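PDB 2CVH: DNA repair and recombination protein RadB from Thermococcus kodakarensis, which probably takes part in DNA repair and homologous recombination, binding DNA and hydrolysing ATP very weakly without promoting strand exchange. Local coordinates for residues A[61-65]-A[211-215]; A[107-113]-A[147-153]. All coordinates share one frame. Residues are numbered along the deposited sequence.

From the N terminus, the chain runs through the first core strands and reaches helix 59-67, the earlier half of contact 1. It then adds the edge strand 80-83 and enters strand 106-112, where contact 2 begins. Helix 128-145 carries it to strand 149-153, which pairs with strand 106-112 and closes a loop of 33 residues. The chain goes on through the antiparallel part of the sheet to the turn at 212-215, which closes the much longer loop of contact 1 around contact 2. Contact 2 pairs two strands in the parallel part of the sheet, and contact 1 ties a helix to its antiparallel end; their centres lie about 19 Å apart.

Contact 1: residues A[61-65]-A[211-215]; sequences RLVQM and ITERG
Residues 61-65 form one turn of helix 59-67, with Met65 N bonded to Arg61 O at 2.8 Å. Facing it, Ile211 and Thr212 end a strand, and a type I beta turn runs from Thr212 to Gly215. Within that turn Thr212 and Gly215 are paired through N to O bonds in both directions, Thr212 N to Gly215 O at 3.0 Å and Gly215 N to Thr212 O at 3.1 Å. The helix meets the turn most closely at Met65 and Arg214, whose CA atoms are 4.7 Å apart.

The polar part belongs to Arg61. With chi1 t, chi2 p and chi3 t, its guanidinium reaches the turn carbonyls near its own plane: NH2 donates to Thr212 O at 2.7 Å, while NH1 makes weak bonds to Glu213 O (2.9 Å) and Thr212 O (3.3 Å). Thr212 OG1 accepts from Arg214 N at 3.1 Å, an ST turn, and also pairs with Glu217.

Packing fills the rest. Met65 CG lies 3.8 Å from Gly215 CA, and Gln64 CG 3.4 Å from Glu213 O. Gly215, at phi 115° and psi -101°, has room for no CB: one would strike Met65 CE and the preceding carbonyl.

This is a two-residue beta-hairpin with a type I turn, joining strands 206-212 and 215-218 and docked on a helix of the RecA-like ATPase fold.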
loop_
_atom_site.group_PDB
_atom_site.type_symbol
_atom_site.label_atom_id
_atom_site.label_comp_id
_atom_site.label_asym_id
_atom_site.label_seq_id
_atom_site.Cartn_x
_atom_site.Cartn_y
_atom_site.Cartn_z
ATOM N N ARG A 61 -13.290 -0.066 10.744
ATOM C CA ARG A 61 -13.431 -0.314 9.310
ATOM C C ARG A 61 -13.012 -1.756 8.989
ATOM O O ARG A 61 -13.709 -2.463 8.240
ATOM C CB ARG A 61 -12.613 0.717 8.519
ATOM C CG ARG A 61 -12.790 0.673 7.010
ATOM C CD ARG A 61 -14.240 0.917 6.590
ATOM N NE ARG A 61 -14.341 1.072 5.141
ATOM C CZ ARG A 61 -15.046 0.281 4.340
ATOM N NH1 ARG A 61 -15.742 -0.739 4.827
ATOM N NH2 ARG A 61 -15.010 0.484 3.032
ATOM N N LEU A 62 -11.912 -2.214 9.596
ATOM C CA LEU A 62 -11.459 -3.590 9.389
ATOM C C LEU A 62 -12.469 -4.576 9.996
ATOM O O LEU A 62 -12.737 -5.635 9.430
ATOM C CB LEU A 62 -10.082 -3.805 10.001
ATOM C CG LEU A 62 -9.606 -5.241 9.769
ATOM C CD1 LEU A 62 -9.118 -5.401 8.326
ATOM C CD2 LEU A 62 -8.518 -5.594 10.753
ATOM N N VAL A 63 -12.992 -4.237 11.174
ATOM C CA VAL A 63 -14.016 -5.050 11.857
ATOM C C VAL A 63 -15.240 -5.149 10.933
ATOM O O VAL A 63 -15.775 -6.233 10.701
ATOM C CB VAL A 63 -14.458 -4.386 13.202
ATOM C CG1 VAL A 63 -15.648 -5.112 13.798
ATOM C CG2 VAL A 63 -13.304 -4.375 14.178
ATOM N N GLN A 64 -15.673 -4.006 10.401
ATOM C CA GLN A 64 -16.811 -3.966 9.489
ATOM C C GLN A 64 -16.516 -4.876 8.325
ATOM O O GLN A 64 -17.272 -5.807 8.033
ATOM C CB GLN A 64 -17.041 -2.549 8.982
ATOM C CG GLN A 64 -18.241 -2.427 8.047
ATOM C CD GLN A 64 -18.549 -0.986 7.660
ATOM O OE1 GLN A 64 -19.710 -0.562 7.673
ATOM N NE2 GLN A 64 -17.512 -0.228 7.314
ATOM N N MET A 65 -15.364 -4.654 7.698
ATOM C CA MET A 65 -14.958 -5.466 6.558
ATOM C C MET A 65 -14.905 -6.953 6.913
ATOM O O MET A 65 -15.434 -7.785 6.181
ATOM C CB MET A 65 -13.610 -4.981 6.029
ATOM C CG MET A 65 -13.660 -3.552 5.496
ATOM S SD MET A 65 -12.059 -2.854 5.056
ATOM C CE MET A 65 -11.407 -4.299 4.143
ATOM N N ILE A 211 -15.933 1.237 -3.444
ATOM C CA ILE A 211 -15.716 1.194 -2.016
ATOM C C ILE A 211 -17.092 1.033 -1.402
ATOM O O ILE A 211 -17.961 1.885 -1.609
ATOM C CB ILE A 211 -15.078 2.496 -1.497
ATOM C CG1 ILE A 211 -13.670 2.657 -2.139
ATOM C CG2 ILE A 211 -15.057 2.482 0.063
ATOM C CD1 ILE A 211 -12.924 3.938 -1.774
ATOM N N THR A 212 -17.296 -0.083 -0.711
ATOM C CA THR A 212 -18.561 -0.388 -0.059
ATOM C C THR A 212 -18.329 -0.690 1.423
ATOM O O THR A 212 -17.222 -0.539 1.933
ATOM C CB THR A 212 -19.224 -1.615 -0.666
ATOM O OG1 THR A 212 -18.471 -2.788 -0.312
ATOM C CG2 THR A 212 -19.314 -1.483 -2.172
ATOM N N GLU A 213 -19.383 -1.123 2.105
ATOM C CA GLU A 213 -19.289 -1.463 3.513
ATOM C C GLU A 213 -18.404 -2.685 3.685
ATOM O O GLU A 213 -17.782 -2.845 4.733
ATOM C CB GLU A 213 -20.676 -1.744 4.091
ATOM C CG GLU A 213 -21.430 -0.493 4.496
ATOM C CD GLU A 213 -22.200 0.160 3.354
ATOM O OE1 GLU A 213 -23.428 0.335 3.513
ATOM O OE2 GLU A 213 -21.599 0.502 2.307
ATOM N N ARG A 214 -18.327 -3.525 2.645
ATOM C CA ARG A 214 -17.515 -4.737 2.692
ATOM C C ARG A 214 -16.045 -4.501 2.369
ATOM O O ARG A 214 -15.263 -5.452 2.349
ATOM C CB ARG A 214 -18.038 -5.788 1.725
ATOM C CG ARG A 214 -19.517 -6.000 1.783
ATOM C CD ARG A 214 -19.948 -7.144 0.872
ATOM N NE ARG A 214 -19.367 -8.420 1.289
ATOM C CZ ARG A 214 -19.126 -9.431 0.463
ATOM N NH1 ARG A 214 -19.420 -9.316 -0.825
ATOM N NH2 ARG A 214 -18.554 -10.543 0.914
ATOM N N GLY A 215 -15.667 -3.252 2.114
ATOM C CA GLY A 215 -14.288 -2.940 1.771
ATOM C C GLY A 215 -14.222 -2.430 0.337
ATOM O O GLY A 215 -14.601 -1.293 0.042
#

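Contact 2: residues A[107-113]-A[147-153]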
loop_
_atom_site.group_PDB
_atom_site.type_symbol
_atom_site.label_atom_id
_atom_site.label_comp_id
_atom_site.label_asym_id
_atom_site.label_seq_id
_atom_site.Cartn_x
_atom_site.Cartn_y
_atom_site.Cartn_z
ATOM N N ALA A 107 2.179 -12.267 6.355
ATOM C CA ALA A 107 1.807 -12.453 4.954
ATOM C C ALA A 107 1.996 -11.164 4.172
ATOM O O ALA A 107 2.220 -11.209 2.963
ATOM C CB ALA A 107 0.367 -12.914 4.823
ATOM N N LEU A 108 2.084 -10.045 4.884
ATOM C CA LEU A 108 2.165 -8.743 4.241
ATOM C C LEU A 108 2.698 -7.652 5.144
ATOM O O LEU A 108 2.533 -7.705 6.361
ATOM C CB LEU A 108 0.727 -8.339 3.834
ATOM C CG LEU A 108 0.385 -7.060 3.058
ATOM C CD1 LEU A 108 0.848 -7.256 1.611
ATOM C CD2 LEU A 108 -1.134 -6.787 3.108
ATOM N N VAL A 109 3.300 -6.638 4.523
ATOM C CA VAL A 109 3.808 -5.458 5.227
ATOM C C VAL A 109 3.121 -4.299 4.493
ATOM O O VAL A 109 2.969 -4.349 3.272
ATOM C CB VAL A 109 5.377 -5.287 5.099
ATOM C CG1 VAL A 109 5.837 -4.015 5.794
ATOM C CG2 VAL A 109 6.110 -6.494 5.694
ATOM N N VAL A 110 2.694 -3.281 5.228
ATOM C CA VAL A 110 2.045 -2.115 4.644
ATOM C C VAL A 110 2.661 -0.921 5.313
ATOM O O VAL A 110 2.800 -0.906 6.534
ATOM C CB VAL A 110 0.500 -2.064 4.918
ATOM C CG1 VAL A 110 -0.081 -0.795 4.306
ATOM C CG2 VAL A 110 -0.209 -3.325 4.372
ATOM N N VAL A 111 3.124 0.039 4.522
ATOM C CA VAL A 111 3.683 1.255 5.098
ATOM C C VAL A 111 2.754 2.352 4.616
ATOM O O VAL A 111 2.339 2.347 3.458
ATOM C CB VAL A 111 5.148 1.513 4.666
ATOM C CG1 VAL A 111 5.684 2.745 5.394
ATOM C CG2 VAL A 111 6.021 0.293 4.999
ATOM N N ASP A 112 2.383 3.262 5.506
ATOM C CA ASP A 112 1.448 4.316 5.151
ATOM C C ASP A 112 1.823 5.567 5.913
ATOM O O ASP A 112 1.342 5.781 7.016
ATOM C CB ASP A 112 0.032 3.848 5.534
ATOM C CG ASP A 112 -1.069 4.815 5.111
ATOM O OD1 ASP A 112 -0.790 5.959 4.687
ATOM O OD2 ASP A 112 -2.244 4.402 5.212
ATOM N N SER A 113 2.590 6.453 5.298
ATOM C CA SER A 113 3.067 6.313 3.934
ATOM C C SER A 113 4.505 6.795 3.902
ATOM O O SER A 113 5.419 6.013 3.676
ATOM C CB SER A 113 2.216 7.196 3.024
ATOM O OG SER A 113 2.130 8.524 3.516
ATOM N N ILE A 147 7.367 -11.913 0.604
ATOM C CA ILE A 147 6.003 -11.453 0.822
ATOM C C ILE A 147 5.952 -10.059 0.212
ATOM O O ILE A 147 6.999 -9.463 -0.062
ATOM C CB ILE A 147 5.603 -11.369 2.318
ATOM C CG1 ILE A 147 6.608 -10.520 3.091
ATOM C CG2 ILE A 147 5.404 -12.773 2.900
ATOM C CD1 ILE A 147 6.158 -10.222 4.530
ATOM N N PRO A 148 4.734 -9.550 -0.052
ATOM C CA PRO A 148 4.609 -8.219 -0.633
ATOM C C PRO A 148 4.767 -7.122 0.393
ATOM O O PRO A 148 4.532 -7.329 1.588
ATOM C CB PRO A 148 3.175 -8.218 -1.172
ATOM C CG PRO A 148 2.834 -9.696 -1.334
ATOM C CD PRO A 148 3.448 -10.263 -0.086
ATOM N N VAL A 149 5.266 -5.987 -0.077
ATOM C CA VAL A 149 5.374 -4.794 0.731
ATOM C C VAL A 149 4.612 -3.722 -0.059
ATOM O O VAL A 149 5.011 -3.360 -1.166
ATOM C CB VAL A 149 6.813 -4.326 0.944
ATOM C CG1 VAL A 149 6.812 -3.036 1.741
ATOM C CG2 VAL A 149 7.601 -5.366 1.722
ATOM N N ILE A 150 3.469 -3.297 0.474
ATOM C CA ILE A 150 2.657 -2.260 -0.143
ATOM C C ILE A 150 3.092 -0.942 0.442
ATOM O O ILE A 150 3.188 -0.779 1.664
ATOM C CB ILE A 150 1.145 -2.459 0.131
ATOM C CG1 ILE A 150 0.645 -3.725 -0.567
ATOM C CG2 ILE A 150 0.361 -1.215 -0.341
ATOM C CD1 ILE A 150 -0.717 -4.228 -0.060
ATOM N N VAL A 151 3.410 -0.008 -0.442
ATOM C CA VAL A 151 3.840 1.317 -0.050
ATOM C C VAL A 151 2.734 2.284 -0.509
ATOM O O VAL A 151 2.494 2.472 -1.701
ATOM C CB VAL A 151 5.196 1.671 -0.721
ATOM C CG1 VAL A 151 5.533 3.095 -0.457
ATOM C CG2 VAL A 151 6.303 0.777 -0.180
ATOM N N ILE A 152 2.017 2.840 0.448
ATOM C CA ILE A 152 0.934 3.745 0.154
ATOM C C ILE A 152 1.425 5.183 0.202
ATOM O O ILE A 152 2.203 5.539 1.070
ATOM C CB ILE A 152 -0.234 3.494 1.136
ATOM C CG1 ILE A 152 -0.948 2.202 0.752
ATOM C CG2 ILE A 152 -1.196 4.681 1.183
ATOM C CD1 ILE A 152 -1.928 1.704 1.812
ATOM N N ASN A 153 1.035 5.986 -0.785
ATOM C CA ASN A 153 1.433 7.390 -0.825
ATOM C C ASN A 153 0.283 8.183 -1.436
ATOM O O ASN A 153 -0.623 7.609 -2.035
ATOM C CB ASN A 153 2.665 7.578 -1.727
ATOM C CG ASN A 153 3.794 6.626 -1.392
ATOM O OD1 ASN A 153 4.576 6.875 -0.480
ATOM N ND2 ASN A 153 3.884 5.522 -2.130
#
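Strands 108-112 and 149-153 run side by side and parallel, 13° apart in direction with axes 4.8 Å apart. Four backbone hydrogen bonds zigzag between them: Val109 N gives to Pro148 O (3.3 Å), Ile150 N to Val109 O (3.0 Å), Val111 N to Ile150 O (3.0 Å) and Ile152 N to Val111 O (3.1 Å). On this side Val109 and Val111 each spend both N and O, and Ile150 does the same in return. Val149 CA to Val109 O and Val110 CA to Ile150 O add CA-H...O contacts, both 3.5 Å. The alternate residues Leu108, Val110 and Asp112 turn their backbone polar groups the other way, to Ala49 and Val51 of strand 47-52.

Side chains alternate between the faces. Val109 CB meets Val149 CG2 at 4.0 Å on one; on the other Val110 CG1 meets Ile152 CD1 at 4.0 Å, and Leu108 CD1 touches Ile150 CD1 at 3.8 Å. Asp112 shares this second face: OD2 has a weak bond to Tyr50 OH, OD1 lies near OE2 of Glu54, and the side chain touches Thr34 as Ile152 touches Lys33, both in the predicted ATP-binding loop.

With helix 128-145 linking them, the strands make a beta-alpha-beta crossover: a hydrocarbon core with backbone polarity paid for on both flanks of strand 108-112, and an acidic side chain at the strand's end beside the predicted P-loop, a position consistent with the Walker B aspartate of RecA-like ATPases.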